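Side-chain contact in fusolin (Anomala cuprea entomopoxvirus, PDB 4YN1), which forms the crystalline spindles that enhance viral virulence and is probably a lytic polysaccharide monooxygenase acting on chitin: residues V41-K44 with V45-E48. Numbering follows the deposited sequence.
Sequences VFNK and VLSE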
loop_
_atom_site.group_PDB
_atom_site.type_symbol
_atom_site.label_atom_id
_atom_site.label_comp_id
_atom_site.label_asym_id
_atom_site.label_seq_id
_atom_site.Cartn_x
_atom_site.Cartn_y
_atom_site.Cartn_z
ATOM N N VAL A 41 -12.645 8.547 7.981
ATOM C CA VAL A 41 -12.855 9.774 7.196
ATOM C C VAL A 41 -14.286 10.277 7.378
ATOM O O VAL A 41 -14.511 11.478 7.527
ATOM C CB VAL A 41 -12.495 9.541 5.710
ATOM C CG1 VAL A 41 -12.890 10.739 4.850
ATOM C CG2 VAL A 41 -11.005 9.263 5.591
ATOM N N PHE A 42 -15.233 9.358 7.352
ATOM C CA PHE A 42 -16.656 9.681 7.521
ATOM C C PHE A 42 -16.835 10.409 8.861
ATOM O O PHE A 42 -17.360 11.516 8.888
ATOM C CB PHE A 42 -17.481 8.407 7.477
ATOM C CG PHE A 42 -18.979 8.608 7.554
ATOM C CD1 PHE A 42 -19.722 8.854 6.408
ATOM C CD2 PHE A 42 -19.650 8.502 8.763
ATOM C CE1 PHE A 42 -21.119 8.976 6.474
ATOM C CE2 PHE A 42 -21.036 8.687 8.834
ATOM C CZ PHE A 42 -21.757 8.928 7.695
ATOM N N ASN A 43 -16.319 9.818 9.961
ATOM C CA ASN A 43 -16.402 10.445 11.285
ATOM C C ASN A 43 -15.575 11.724 11.424
ATOM O O ASN A 43 -15.979 12.629 12.166
ATOM C CB ASN A 43 -16.044 9.449 12.378
ATOM C CG ASN A 43 -17.089 8.405 12.553
ATOM O OD1 ASN A 43 -18.195 8.507 12.038
ATOM N ND2 ASN A 43 -16.761 7.370 13.268
ATOM N N LYS A 44 -14.476 11.855 10.691
ATOM C CA LYS A 44 -13.682 13.089 10.706
ATOM C C LYS A 44 -14.512 14.230 10.095
ATOM O O LYS A 44 -14.555 15.327 10.659
ATOM C CB LYS A 44 -12.381 12.913 9.917
ATOM C CG LYS A 44 -11.405 14.069 9.950
ATOM C CD LYS A 44 -10.078 13.628 9.317
ATOM C CE LYS A 44 -9.160 14.767 8.969
ATOM N NZ LYS A 44 -7.908 14.257 8.349
ATOM N N VAL A 45 -15.185 13.975 8.970
ATOM C CA VAL A 45 -15.978 15.022 8.337
ATOM C C VAL A 45 -17.131 15.467 9.254
ATOM O O VAL A 45 -17.351 16.665 9.388
ATOM C CB VAL A 45 -16.475 14.613 6.938
ATOM C CG1 VAL A 45 -17.515 15.606 6.405
ATOM C CG2 VAL A 45 -15.305 14.476 5.971
ATOM N N LEU A 46 -17.849 14.517 9.861
ATOM C CA LEU A 46 -18.951 14.836 10.780
ATOM C C LEU A 46 -18.443 15.630 11.963
ATOM O O LEU A 46 -19.113 16.571 12.380
ATOM C CB LEU A 46 -19.642 13.582 11.299
ATOM C CG LEU A 46 -20.386 12.774 10.288
ATOM C CD1 LEU A 46 -20.972 11.575 10.934
ATOM C CD2 LEU A 46 -21.443 13.606 9.571
ATOM N N SER A 47 -17.247 15.277 12.490
ATOM C CA SER A 47 -16.651 16.001 13.625
ATOM C C SER A 47 -16.296 17.448 13.291
ATOM O O SER A 47 -16.216 18.259 14.208
ATOM C CB SER A 47 -15.427 15.266 14.175
ATOM O OG SER A 47 -14.248 15.489 13.417
ATOM N N GLU A 48 -16.020 17.763 11.996
ATOM C CA GLU A 48 -15.686 19.119 11.542
ATOM C C GLU A 48 -16.925 19.951 11.128
ATOM O O GLU A 48 -16.766 21.093 10.698
ATOM C CB GLU A 48 -14.676 19.079 10.392
ATOM C CG GLU A 48 -13.310 18.604 10.835
ATOM C CD GLU A 48 -12.230 18.618 9.772
ATOM O OE1 GLU A 48 -12.413 19.280 8.725
ATOM O OE2 GLU A 48 -11.172 17.997 10.010
#
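With CG of Phe42 anti to the backbone N (chi1 -176°) and CG of Leu46 swung to the side of its own N (chi1 -66°), the ring and the leucine branch meet one turn apart, Phe42 CE2 lying 3.6 Å from Leu46 CD1. The methyl approaches the ring obliquely, while Leu46 CG rests 3.6 Å from Phe42 O. Asn43 OD1 sits at the edge of the same ring, in its plane. The backbone beside them carries the i to i+4 bonds of an alpha helix: Val45 N binds Val41 O, and Leu46 N binds Phe42 O at 3.2 Å. This is the C-terminal end of helix 32-47, where Val41, Phe42 and Val45 turn inward against helix 52-64, at Met62, Ala55 and Ala58. Lys44 O gathers two donors in the last turn: Ser47 OG reaches back three residues to it at 2.8 Å, tilted 24° from the carbonyl plane, and Glu48 N adds a weak bond at 3.1 Å. The extended chains of Lys44 and Glu48 run side by side, with Glu48 OE2 3.9 Å from Lys44 CG. Their charged ends do not touch, Lys44 NZ and Glu48 OE2 being 5.2 Å apart, and both residues are bound elsewhere, Lys44 NZ in a salt bridge to Asp107 and Glu48 OE1 in a hydrogen bond from Trp100 NE1.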